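PDB 6H17: mutual gliding-motility protein MglA, which binds and hydrolyses GTP, acting as an intracellular switch that coordinates the two gliding motilities of Myxococcus xanthus and sets gliding direction and speed. Local coordinates for residues A[2-5]-A[10-13]; A[30-35]-A[60-65]; A[72-77]-A[185-190]; A[91-96]-A[121-126]. All coordinates share one frame; numbering follows the deposited sequence. Where two conformers were deposited one is given.

Contacts 1, 2 and 3 all reach the same sheet, and contact 3 lies between the other two. Its centre is about 10 Å from that of contact 1, where Cys-13 O and His-75 N, 2.9 Å apart, probably bond strand 10-18 to strand 71-78. On the other edge of strand 71-78, Leu-62 N and Phe-74 O, 2.8 Å apart, probably join contact 3 to contact 2. Contact 4, nested in the loop that contact 3 closes, lies across the chain's centre from contact 2, about 23 Å between centres. Bound GTP-gamma-S is about 11 Å from the side chain of Ile-32 in contact 2 and about 13 Å from that of Asn-123 in contact 4.

Contact 1 of 4, residues A[2-5]-A[10-13]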
loop_
_atom_site.group_PDB
_atom_site.type_symbol
_atom_site.label_atom_id
_atom_site.label_comp_id
_atom_site.label_asym_id
_atom_site.label_seq_id
_atom_site.Cartn_x
_atom_site.Cartn_y
_atom_site.Cartn_z
ATOM N N SER A 2 10.211 -0.182 10.742
ATOM C CA SER A 2 9.487 0.388 11.882
ATOM C C SER A 2 10.463 1.176 12.732
ATOM O O SER A 2 11.672 0.961 12.675
ATOM C CB SER A 2 8.855 -0.716 12.703
ATOM O OG SER A 2 9.842 -1.617 13.170
ATOM N N PHE A 3 9.935 2.100 13.520
ATOM C CA PHE A 3 10.731 2.787 14.525
ATOM C C PHE A 3 10.102 2.515 15.883
ATOM O O PHE A 3 8.907 2.766 16.073
ATOM C CB PHE A 3 10.773 4.290 14.278
ATOM C CG PHE A 3 11.489 5.031 15.362
ATOM C CD1 PHE A 3 12.831 4.805 15.586
ATOM C CD2 PHE A 3 10.815 5.917 16.186
ATOM C CE1 PHE A 3 13.501 5.462 16.600
ATOM C CE2 PHE A 3 11.483 6.582 17.202
ATOM C CZ PHE A 3 12.826 6.351 17.407
ATOM N N ILE A 4 10.889 1.983 16.808
ATOM C CA ILE A 4 10.428 1.690 18.159
ATOM C C ILE A 4 11.204 2.573 19.119
ATOM O O ILE A 4 12.444 2.534 19.152
ATOM C CB ILE A 4 10.590 0.208 18.530
ATOM C CG1 ILE A 4 9.929 -0.679 17.473
ATOM C CG2 ILE A 4 10.028 -0.060 19.928
ATOM C CD1 ILE A 4 10.018 -2.156 17.762
ATOM N N ASN A 5 10.484 3.382 19.890
ATOM C CA ASN A 5 11.078 4.195 20.950
ATOM C C ASN A 5 10.717 3.511 22.265
ATOM O O ASN A 5 9.576 3.593 22.725
ATOM C CB ASN A 5 10.551 5.622 20.847
ATOM C CG ASN A 5 11.216 6.568 21.828
ATOM O OD1 ASN A 5 11.658 6.171 22.891
ATOM N ND2 ASN A 5 11.212 7.859 21.490
ATOM N N GLU A 10 6.530 4.150 22.032
ATOM C CA GLU A 10 5.851 4.431 20.774
ATOM C C GLU A 10 6.473 3.642 19.641
ATOM O O GLU A 10 7.694 3.545 19.531
ATOM C CB GLU A 10 5.896 5.937 20.453
ATOM C CG GLU A 10 5.202 6.753 21.540
ATOM C CD GLU A 10 4.937 8.201 21.167
ATOM O OE1 GLU A 10 4.422 8.952 22.033
ATOM O OE2 GLU A 10 5.242 8.591 20.020
ATOM N N ILE A 11 5.608 3.077 18.806
ATOM C CA ILE A 11 6.006 2.360 17.600
ATOM C C ILE A 11 5.333 3.020 16.408
ATOM O O ILE A 11 4.117 3.204 16.404
ATOM C CB ILE A 11 5.583 0.878 17.672
ATOM C CG1 ILE A 11 6.233 0.175 18.864
ATOM C CG2 ILE A 11 5.899 0.175 16.360
ATOM C CD1 ILE A 11 5.734 -1.235 19.081
ATOM N N ASN A 12 6.120 3.342 15.385
ATOM C CA ASN A 12 5.569 3.833 14.130
ATOM C C ASN A 12 5.905 2.849 13.028
ATOM O O ASN A 12 7.066 2.460 12.872
ATOM C CB ASN A 12 6.105 5.222 13.803
ATOM C CG ASN A 12 5.567 6.279 14.749
ATOM O OD1 ASN A 12 4.398 6.238 15.153
ATOM N ND2 ASN A 12 6.423 7.207 15.136
ATOM N N CYS A 13 4.871 2.415 12.320
ATOM C CA CYS A 13 4.963 1.474 11.213
ATOM C C CYS A 13 4.645 2.225 9.926
ATOM O O CYS A 13 3.936 3.242 9.950
ATOM C CB CYS A 13 3.961 0.325 11.408
ATOM S SG CYS A 13 4.301 -0.697 12.887
#
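Phe-3 and Asn-12 face each other as an antiparallel hydrogen-bonded pair, joined by two backbone hydrogen bonds, one in each direction. Phe-3 N donates to Asn-12 O at 3.0 Å and Asn-12 N returns a bond to Phe-3 O at 2.9 Å, each donor lying in the plane of the carbonyl it meets. Two residues on, Asn-5 and Glu-10 form a second such pair, but an uneven one. Asn-5 N reaches Glu-10 O at 2.8 Å with a nearly straight N-H...O angle of 178°, whereas Glu-10 N lies 3.2 Å from Asn-5 O and meets it on a lone pair at a more bent angle of 146°. Between them sits the non-hydrogen-bonded pair Ile-4 and Ile-11, whose side chains run side by side in the same direction. Both branches of Ile-4 take part: CG2 packs on CG1 of Ile-11 at 3.9 Å, and CG1 on that same atom at 4.0 Å. The chain thus makes a beta hairpin, in which the short strand 3-5 is added antiparallel to strand 10-18 of the Ras-like sheet. In this register Phe-3 O also receives a CA-H...O contact from Ile-11 CA. Further out, Asn-5 turns its amide away from strand 10-18, with CG anti to the backbone N (chi1 -175°), and OD1 accepts a hydrogen bond from Ser-8 N in the connecting loop. The isoleucine face meets Phe-70, and Ile-11 also touches Leu-191 of helix 176-193. At the start of the chain, Ser-2 N is hydrogen-bonded to Asp-97 OD1.

Contact 2 of 4, residues A[30-35]-A[60-65]; sequences QYIYNK and LPLSLG
Ile-32 meets Leu-60 and Leu-62 through a single methyl, CG2, which approaches both strand leucines. Leu-62 CD1 comes closer, at 3.7 Å and with the two side chains at about a right angle, while Leu-60 CD2 touches from a more slanting direction at 3.9 Å. The rotamer of Ile-32 explains this division: CG2 stands anti to the backbone N and faces the strand, while CG1, anti to the carbonyl carbon (chi1 -66°), touches neither leucine. These contacts are aliphatic throughout, and all three residues are buried.

The aromatic contribution comes from Tyr-33, whose ring carbon CD1 lies 3.9 Å from Leu-60 CD1. The two methyls of Leu-60 are therefore shared out, CD1 to the tyrosine ring and CD2 to Ile-32, with CD2 also 4.1 Å from Tyr-33 CB.

No hydrogen bond crosses between the two segments; polar and charged interactions lie around them. Lys-41 makes a cation-pi contact with the Tyr-33 ring and a hydrogen bond to its backbone O, and Leu-44 touches both Tyr-33 and Leu-60. Ile-32 also touches Leu-76 of strand 71-78 and Val-176 of helix 176-193.

The axes of helix 30-35 and strand 60-62 pass 10.0 Å apart at 48°. Such packing of helix on strand is typical of the Ras-like fold, where the helix that follows the P-loop covers one face of the central sheet.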
loop_
_atom_site.group_PDB
_atom_site.type_symbol
_atom_site.label_atom_id
_atom_site.label_comp_id
_atom_site.label_asym_id
_atom_site.label_seq_id
_atom_site.Cartn_x
_atom_site.Cartn_y
_atom_site.Cartn_z
ATOM N N GLN A 30 -8.157 7.839 0.299
ATOM C CA GLN A 30 -9.284 8.764 0.446
ATOM C C GLN A 30 -10.475 8.063 1.081
ATOM O O GLN A 30 -11.142 8.622 1.964
ATOM C CB GLN A 30 -9.656 9.363 -0.917
ATOM C CG GLN A 30 -8.603 10.325 -1.430
ATOM C CD GLN A 30 -8.743 10.780 -2.885
ATOM O OE1 GLN A 30 -9.274 10.078 -3.758
ATOM N NE2 GLN A 30 -8.210 11.971 -3.153
ATOM N N TYR A 31 -10.780 6.835 0.646
ATOM C CA TYR A 31 -11.894 6.100 1.231
ATOM C C TYR A 31 -11.601 5.779 2.692
ATOM O O TYR A 31 -12.460 5.957 3.567
ATOM C CB TYR A 31 -12.157 4.805 0.448
ATOM C CG TYR A 31 -13.415 4.125 0.936
ATOM C CD1 TYR A 31 -14.647 4.492 0.427
ATOM C CD2 TYR A 31 -13.377 3.191 1.968
ATOM C CE1 TYR A 31 -15.810 3.941 0.920
ATOM C CE2 TYR A 31 -14.542 2.611 2.439
ATOM C CZ TYR A 31 -15.745 3.001 1.919
ATOM O OH TYR A 31 -16.927 2.461 2.386
ATOM N N ILE A 32 -10.386 5.300 2.981
ATOM C CA ILE A 32 -9.994 5.010 4.364
ATOM C C ILE A 32 -10.178 6.251 5.232
ATOM O O ILE A 32 -10.766 6.197 6.325
ATOM C CB ILE A 32 -8.553 4.480 4.420
ATOM C CG1 ILE A 32 -8.464 3.118 3.729
ATOM C CG2 ILE A 32 -8.093 4.357 5.864
ATOM C CD1 ILE A 32 -7.038 2.695 3.387
ATOM N N TYR A 33 -9.671 7.386 4.779
ATOM C CA TYR A 33 -9.829 8.608 5.559
ATOM C C TYR A 33 -11.299 8.950 5.755
ATOM O O TYR A 33 -11.736 9.280 6.866
ATOM C CB TYR A 33 -9.099 9.766 4.882
ATOM C CG TYR A 33 -9.310 11.060 5.616
ATOM C CD1 TYR A 33 -8.652 11.318 6.811
ATOM C CD2 TYR A 33 -10.184 12.012 5.134
ATOM C CE1 TYR A 33 -8.866 12.488 7.510
ATOM C CE2 TYR A 33 -10.395 13.196 5.818
ATOM C CZ TYR A 33 -9.721 13.415 6.998
ATOM O OH TYR A 33 -9.926 14.599 7.699
ATOM N N ASN A 34 -12.080 8.894 4.680
ATOM C CA ASN A 34 -13.463 9.342 4.770
ATOM C C ASN A 34 -14.271 8.486 5.729
ATOM O O ASN A 34 -15.184 8.991 6.403
ATOM C CB ASN A 34 -14.111 9.325 3.383
ATOM C CG ASN A 34 -13.595 10.411 2.484
ATOM O OD1 ASN A 34 -12.988 11.370 2.939
ATOM N ND2 ASN A 34 -13.855 10.276 1.186
ATOM N N LYS A 35 -13.994 7.186 5.769
ATOM C CA LYS A 35 -14.824 6.236 6.491
ATOM C C LYS A 35 -14.240 5.751 7.810
ATOM O O LYS A 35 -14.873 4.931 8.482
ATOM C CB LYS A 35 -15.185 5.053 5.590
ATOM C CG LYS A 35 -16.018 5.441 4.403
ATOM C CD LYS A 35 -17.339 6.067 4.775
ATOM C CE LYS A 35 -18.145 6.341 3.516
ATOM N NZ LYS A 35 -19.590 6.097 3.732
ATOM N N LEU A 60 -1.205 9.327 5.385
ATOM C CA LEU A 60 -2.355 9.216 6.281
ATOM C C LEU A 60 -1.977 8.398 7.510
ATOM O O LEU A 60 -1.675 7.203 7.388
ATOM C CB LEU A 60 -3.522 8.522 5.579
ATOM C CG LEU A 60 -4.729 8.137 6.442
ATOM C CD1 LEU A 60 -5.330 9.348 7.128
ATOM C CD2 LEU A 60 -5.786 7.466 5.574
ATOM N N PRO A 61 -1.969 9.003 8.707
ATOM C CA PRO A 61 -1.702 8.230 9.928
ATOM C C PRO A 61 -2.971 7.669 10.544
ATOM O O PRO A 61 -4.018 8.319 10.558
ATOM C CB PRO A 61 -1.061 9.270 10.852
ATOM C CG PRO A 61 -1.561 10.574 10.407
ATOM C CD PRO A 61 -2.036 10.452 8.969
ATOM N N LEU A 62 -2.870 6.440 11.060
ATOM C CA LEU A 62 -4.014 5.729 11.592
ATOM C C LEU A 62 -3.626 4.903 12.805
ATOM O O LEU A 62 -2.489 4.435 12.920
ATOM C CB LEU A 62 -4.562 4.695 10.578
ATOM C CG LEU A 62 -5.078 5.197 9.249
ATOM C CD1 LEU A 62 -5.405 4.022 8.334
ATOM C CD2 LEU A 62 -6.321 6.044 9.441
ATOM N N SER A 63 -4.604 4.676 13.663
ATOM C CA SER A 63 -4.507 3.687 14.728
ATOM C C SER A 63 -5.245 2.438 14.275
ATOM O O SER A 63 -6.427 2.502 13.916
ATOM C CB SER A 63 -5.111 4.212 16.024
ATOM O OG SER A 63 -4.433 5.375 16.468
ATOM N N LEU A 64 -4.550 1.305 14.279
ATOM C CA LEU A 64 -5.135 0.030 13.907
ATOM C C LEU A 64 -4.964 -0.858 15.149
ATOM O O LEU A 64 -5.389 -0.462 16.232
ATOM C CB LEU A 64 -4.591 -0.455 12.574
ATOM C CG LEU A 64 -4.835 0.525 11.402
ATOM C CD1 LEU A 64 -4.032 0.213 10.160
ATOM C CD2 LEU A 64 -6.327 0.555 11.055
ATOM N N GLY A 65 -4.340 -2.001 15.030
ATOM C CA GLY A 65 -4.153 -2.858 16.177
ATOM C C GLY A 65 -3.086 -2.362 17.135
ATOM O O GLY A 65 -2.340 -1.411 16.890
#

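Contact 3 of 4, residues A[72-77]-A[185-190]; sequences TRFHLY and KLVLTE. With SO4 (sulfate ion), chain E.
Where the C-terminal helix 176-193 covers the central sheet of the Ras-like fold, Phe-74 meets Val-187 and Leu-188. The phenylalanine carries most of the contact with the far end of its ring. CE1 packs against Val-187 CG1 at 3.8 Å, the two side chains sliding past each other in opposite directions. CZ meets Leu-188 CG, also at 3.8 Å, and here the leucine lies at the ring edge, in its plane. Leu-188 leaves its helix to one side, and its CG, anti to the carbonyl carbon (chi1 -75°), brings the CD2 branch round to the strand, where Thr-72 CG2 is a looser neighbour at 4.3 Å. Strand and helix axes stand 11.2 Å apart in this alpha/beta packing, a gap that the aromatic ring helps to span. Ala-184 of the same helix and Leu-64 add to the packing round Phe-74, while Val-187 also touches Ile-15.

Arg-73, which comes just before Phe-74 in the strand, points its side chain elsewhere. Its guanidinium holds a sulfate, probably from the crystallisation liquor, by O2 at the edge and in plane: NH1 donates at 2.8 Å and NH2 at 3.1 Å to that one oxygen. NH2 also reaches the Thr-72 O at 2.9 Å, from well above the carbonyl plane. A leucine here has no N-H to offer, and the sulfate would probably lose its hold at this spot while Thr-72 O went without its side-chain donor.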
loop_
_atom_site.group_PDB
_atom_site.type_symbol
_atom_site.label_atom_id
_atom_site.label_comp_id
_atom_site.label_asym_id
_atom_site.label_seq_id
_atom_site.Cartn_x
_atom_site.Cartn_y
_atom_site.Cartn_z
ATOM N N THR A 72 0.972 2.291 19.060
ATOM C CA THR A 72 1.386 1.930 17.723
ATOM C C THR A 72 0.556 2.724 16.736
ATOM O O THR A 72 -0.673 2.770 16.839
ATOM C CB THR A 72 1.214 0.430 17.459
ATOM O OG1 THR A 72 1.996 -0.302 18.407
ATOM C CG2 THR A 72 1.665 0.075 16.057
ATOM N N ARG A 73 1.241 3.349 15.799
ATOM C CA ARG A 73 0.567 4.093 14.744
ATOM C C ARG A 73 1.075 3.609 13.399
ATOM O O ARG A 73 2.260 3.293 13.246
ATOM C CB ARG A 73 0.774 5.596 14.897
ATOM C CG ARG A 73 0.112 6.203 16.147
ATOM C CD ARG A 73 -1.412 6.102 16.123
ATOM N NE ARG A 73 -2.021 6.617 17.366
ATOM C CZ ARG A 73 -2.439 5.868 18.391
ATOM N NH1 ARG A 73 -2.972 6.461 19.457
ATOM N NH2 ARG A 73 -2.351 4.543 18.360
ATOM N N PHE A 74 0.158 3.512 12.455
ATOM C CA PHE A 74 0.458 3.164 11.074
ATOM C C PHE A 74 0.441 4.420 10.222
ATOM O O PHE A 74 -0.502 5.220 10.302
ATOM C CB PHE A 74 -0.568 2.161 10.556
ATOM C CG PHE A 74 -0.368 0.772 11.078
ATOM C CD1 PHE A 74 0.229 -0.198 10.291
ATOM C CD2 PHE A 74 -0.752 0.443 12.368
ATOM C CE1 PHE A 74 0.432 -1.471 10.777
ATOM C CE2 PHE A 74 -0.551 -0.844 12.845
ATOM C CZ PHE A 74 0.035 -1.788 12.050
ATOM N N HIS A 75 1.469 4.586 9.400
ATOM C CA HIS A 75 1.582 5.706 8.469
ATOM C C HIS A 75 1.459 5.134 7.070
ATOM O O HIS A 75 2.336 4.398 6.619
ATOM C CB HIS A 75 2.897 6.437 8.673
ATOM C CG HIS A 75 3.000 7.084 10.019
ATOM N ND1 HIS A 75 4.192 7.522 10.547
ATOM C CD2 HIS A 75 2.048 7.384 10.936
ATOM C CE1 HIS A 75 3.974 8.052 11.740
ATOM N NE2 HIS A 75 2.685 7.988 11.999
ATOM N N LEU A 76 0.351 5.436 6.420
ATOM C CA LEU A 76 0.093 4.981 5.064
ATOM C C LEU A 76 0.599 6.007 4.067
ATOM O O LEU A 76 0.354 7.214 4.219
ATOM C CB LEU A 76 -1.400 4.799 4.830
ATOM C CG LEU A 76 -2.045 3.536 5.395
ATOM C CD1 LEU A 76 -1.698 3.238 6.813
ATOM C CD2 LEU A 76 -3.579 3.592 5.195
ATOM N N TYR A 77 1.305 5.518 3.039
ATOM C CA TYR A 77 1.813 6.328 1.947
ATOM C C TYR A 77 1.350 5.737 0.628
ATOM O O TYR A 77 1.212 4.517 0.502
ATOM C CB TYR A 77 3.350 6.317 1.909
ATOM C CG TYR A 77 4.049 7.087 3.021
ATOM C CD1 TYR A 77 4.590 8.329 2.760
ATOM C CD2 TYR A 77 4.167 6.578 4.306
ATOM C CE1 TYR A 77 5.246 9.045 3.745
ATOM C CE2 TYR A 77 4.829 7.307 5.316
ATOM C CZ TYR A 77 5.352 8.525 4.998
ATOM O OH TYR A 77 5.991 9.273 5.970
ATOM N N LYS A 185 -2.403 -6.434 10.028
ATOM C CA LYS A 185 -2.257 -7.594 10.902
ATOM C C LYS A 185 -0.933 -8.311 10.647
ATOM O O LYS A 185 -0.264 -8.737 11.593
ATOM C CB LYS A 185 -3.447 -8.531 10.712
ATOM C CG LYS A 185 -3.421 -9.771 11.591
ATOM C CD LYS A 185 -4.721 -10.551 11.465
ATOM C CE LYS A 185 -4.730 -11.735 12.418
ATOM N NZ LYS A 185 -5.863 -12.667 12.158
ATOM N N LEU A 186 -0.530 -8.456 9.379
ATOM C CA LEU A 186 0.758 -9.071 9.081
ATOM C C LEU A 186 1.910 -8.270 9.679
ATOM O O LEU A 186 2.864 -8.848 10.209
ATOM C CB LEU A 186 0.942 -9.207 7.571
ATOM C CG LEU A 186 0.013 -10.208 6.892
ATOM C CD1 LEU A 186 0.192 -10.122 5.369
ATOM C CD2 LEU A 186 0.240 -11.620 7.377
ATOM N N VAL A 187 1.843 -6.938 9.594
ATOM C CA VAL A 187 2.885 -6.090 10.169
ATOM C C VAL A 187 2.930 -6.255 11.682
ATOM O O VAL A 187 4.008 -6.375 12.275
ATOM C CB VAL A 187 2.657 -4.625 9.749
ATOM C CG1 VAL A 187 3.527 -3.694 10.577
ATOM C CG2 VAL A 187 2.929 -4.456 8.259
ATOM N N LEU A 188 1.768 -6.249 12.337
ATOM C CA LEU A 188 1.744 -6.407 13.791
ATOM C C LEU A 188 2.308 -7.754 14.214
ATOM O O LEU A 188 3.013 -7.848 15.228
ATOM C CB LEU A 188 0.319 -6.233 14.305
ATOM C CG LEU A 188 -0.210 -4.805 14.343
ATOM C CD1 LEU A 188 -1.717 -4.850 14.570
ATOM C CD2 LEU A 188 0.444 -3.973 15.420
ATOM N N THR A 189 1.976 -8.817 13.483
ATOM C CA THR A 189 2.508 -10.135 13.821
ATOM C C THR A 189 4.029 -10.121 13.778
ATOM O O THR A 189 4.687 -10.709 14.652
ATOM C CB THR A 189 1.923 -11.179 12.872
ATOM O OG1 THR A 189 0.515 -11.291 13.101
ATOM C CG2 THR A 189 2.585 -12.538 13.085
ATOM N N GLU A 190 4.611 -9.438 12.787
ATOM C CA GLU A 190 6.068 -9.355 12.709
ATOM C C GLU A 190 6.639 -8.565 13.881
ATOM O O GLU A 190 7.651 -8.970 14.472
ATOM C CB GLU A 190 6.505 -8.747 11.377
ATOM C CG GLU A 190 6.289 -9.661 10.182
ATOM C CD GLU A 190 6.817 -11.068 10.413
ATOM O OE1 GLU A 190 8.026 -11.203 10.696
ATOM O OE2 GLU A 190 6.020 -12.033 10.341
HETATM S S SO4 E . -5.158 4.011 21.260
HETATM O O1 SO4 E . -5.380 2.987 22.304
HETATM O O2 SO4 E . -3.722 4.307 21.135
HETATM O O3 SO4 E . -5.630 3.481 19.972
HETATM O O4 SO4 E . -5.909 5.221 21.577
#

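Contact 4 of 4, residues A[91-96]-A[121-126]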
loop_
_atom_site.group_PDB
_atom_site.type_symbol
_atom_site.label_atom_id
_atom_site.label_comp_id
_atom_site.label_asym_id
_atom_site.label_seq_id
_atom_site.Cartn_x
_atom_site.Cartn_y
_atom_site.Cartn_z
ATOM N N LEU A 91 12.376 6.790 -2.845
ATOM C CA LEU A 91 12.415 7.557 -1.607
ATOM C C LEU A 91 11.332 7.083 -0.646
ATOM O O LEU A 91 11.586 6.862 0.547
ATOM C CB LEU A 91 12.248 9.044 -1.910
ATOM C CG LEU A 91 13.383 9.732 -2.668
ATOM C CD1 LEU A 91 13.075 11.214 -2.869
ATOM C CD2 LEU A 91 14.707 9.556 -1.948
ATOM N N ILE A 92 10.115 6.900 -1.155
ATOM C CA ILE A 92 8.975 6.584 -0.302
ATOM C C ILE A 92 9.095 5.184 0.286
ATOM O O ILE A 92 8.624 4.928 1.402
ATOM C CB ILE A 92 7.662 6.804 -1.086
ATOM C CG1 ILE A 92 7.526 8.286 -1.466
ATOM C CG2 ILE A 92 6.455 6.304 -0.283
ATOM C CD1 ILE A 92 6.571 8.549 -2.606
ATOM N N LEU A 93 9.713 4.251 -0.438
ATOM C CA LEU A 93 9.812 2.886 0.047
ATOM C C LEU A 93 10.780 2.724 1.207
ATOM O O LEU A 93 10.746 1.684 1.881
ATOM C CB LEU A 93 10.245 1.932 -1.079
ATOM C CG LEU A 93 9.172 1.386 -1.998
ATOM C CD1 LEU A 93 9.853 0.665 -3.168
ATOM C CD2 LEU A 93 8.221 0.458 -1.261
ATOM N N LYS A 94 11.640 3.699 1.469
ATOM C CA LYS A 94 12.603 3.542 2.558
ATOM C C LYS A 94 11.872 3.280 3.867
ATOM O O LYS A 94 10.919 3.980 4.203
ATOM C CB LYS A 94 13.453 4.805 2.687
ATOM C CG LYS A 94 14.459 4.965 1.567
ATOM C CD LYS A 94 15.277 6.235 1.727
ATOM C CE LYS A 94 16.302 6.361 0.610
ATOM N NZ LYS A 94 17.160 7.571 0.756
ATOM N N GLY A 95 12.322 2.264 4.605
ATOM C CA GLY A 95 11.743 1.970 5.903
ATOM C C GLY A 95 10.389 1.301 5.876
ATOM O O GLY A 95 9.733 1.224 6.917
ATOM N N VAL A 96 9.933 0.817 4.722
ATOM C CA VAL A 96 8.596 0.234 4.650
ATOM C C VAL A 96 8.508 -1.016 5.515
ATOM O O VAL A 96 9.441 -1.830 5.572
ATOM C CB VAL A 96 8.226 -0.053 3.183
ATOM C CG1 VAL A 96 9.187 -1.082 2.564
ATOM C CG2 VAL A 96 6.780 -0.541 3.083
ATOM N N ARG A 121 9.583 -5.195 -6.740
ATOM C CA ARG A 121 10.552 -6.205 -6.320
ATOM C C ARG A 121 11.974 -5.674 -6.417
ATOM O O ARG A 121 12.778 -5.855 -5.495
ATOM C CB ARG A 121 10.368 -7.460 -7.176
ATOM C CG ARG A 121 11.245 -8.626 -6.759
ATOM C CD ARG A 121 11.118 -9.790 -7.732
ATOM N NE ARG A 121 11.859 -9.548 -8.968
ATOM C CZ ARG A 121 13.175 -9.700 -9.089
ATOM N NH1 ARG A 121 13.895 -10.087 -8.047
ATOM N NH2 ARG A 121 13.771 -9.459 -10.250
ATOM N N ILE A 122 12.299 -5.000 -7.525
ATOM C CA ILE A 122 13.638 -4.473 -7.728
ATOM C C ILE A 122 13.951 -3.382 -6.723
ATOM O O ILE A 122 15.045 -3.346 -6.151
ATOM C CB ILE A 122 13.777 -3.971 -9.183
ATOM C CG1 ILE A 122 13.742 -5.132 -10.176
ATOM C CG2 ILE A 122 15.040 -3.109 -9.319
ATOM C CD1 ILE A 122 14.940 -6.058 -10.113
ATOM N N ASN A 123 13.010 -2.473 -6.489
ATOM C CA ASN A 123 13.278 -1.374 -5.566
ATOM C C ASN A 123 13.453 -1.887 -4.151
ATOM O O ASN A 123 14.292 -1.365 -3.401
ATOM C CB ASN A 123 12.185 -0.314 -5.662
ATOM C CG ASN A 123 12.374 0.579 -6.869
ATOM O OD1 ASN A 123 13.450 0.616 -7.479
ATOM N ND2 ASN A 123 11.344 1.304 -7.228
ATOM N N LEU A 124 12.659 -2.883 -3.750
ATOM C CA LEU A 124 12.888 -3.494 -2.441
ATOM C C LEU A 124 14.281 -4.107 -2.368
ATOM O O LEU A 124 14.993 -3.912 -1.382
ATOM C CB LEU A 124 11.801 -4.510 -2.117
ATOM C CG LEU A 124 10.428 -3.895 -1.810
ATOM C CD1 LEU A 124 9.378 -4.963 -1.748
ATOM C CD2 LEU A 124 10.457 -3.116 -0.496
ATOM N N ALA A 125 14.713 -4.815 -3.422
ATOM C CA ALA A 125 16.059 -5.386 -3.419
ATOM C C ALA A 125 17.125 -4.301 -3.358
ATOM O O ALA A 125 18.171 -4.487 -2.713
ATOM C CB ALA A 125 16.254 -6.256 -4.665
ATOM N N GLU A 126 16.917 -3.176 -4.026
ATOM C CA GLU A 126 17.890 -2.091 -4.038
ATOM C C GLU A 126 17.975 -1.306 -2.741
ATOM O O GLU A 126 18.824 -0.389 -2.658
ATOM C CB GLU A 126 17.613 -1.128 -5.179
ATOM C CG GLU A 126 17.876 -1.807 -6.483
ATOM C CD GLU A 126 17.491 -1.009 -7.697
ATOM O OE1 GLU A 126 17.858 -1.401 -8.807
ATOM O OE2 GLU A 126 16.778 0.024 -7.534
#
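Leu-93 and Val-96, which both touch helix 110-125, are the end residues of a type II beta turn that follows on from helix 86-93, closed by Val-96 N bonding to Leu-93 O at 3.1 Å, with Gly-95 at the positive phi of 75° expected for its third position. In the Ras-like fold these are neighbouring helices on one side of the central sheet, and helix 86-93, which follows the predicted GTP-binding residues Thr-78 to Gln-82, is consistent with the switch II helix.

The side chains meet without a hydrogen bond between the segments. Leu-93 splits its methyls: CD1 packs on Asn-123 CB at 3.6 Å, the two side chains crossing at about a right angle, while CD2 faces Leu-124 CD2 more loosely at 4.3 Å. Asn-123 thus offers its aliphatic carbon to this contact and sends its polar end elsewhere, ND2 being hydrogen-bonded to Tyr-18 OH and Asp-86 OD1. Tyr-18 and Val-16 of strand 10-18 also touch Leu-93, wedging that leucine between sheet and helix, and Leu-93 O, besides closing the turn, accepts a hydrogen bond from Gln-127 NE2. The side chain of Leu-93 comes about 5 Å from that of Val-79, one of the residues predicted to bind GTP.

At the far end of the turn, Val-96 sets its CG1 between the backbone N and the carbonyl carbon (chi1 62°), and from there CG1 meets Leu-124 CD2 at 3.9 Å.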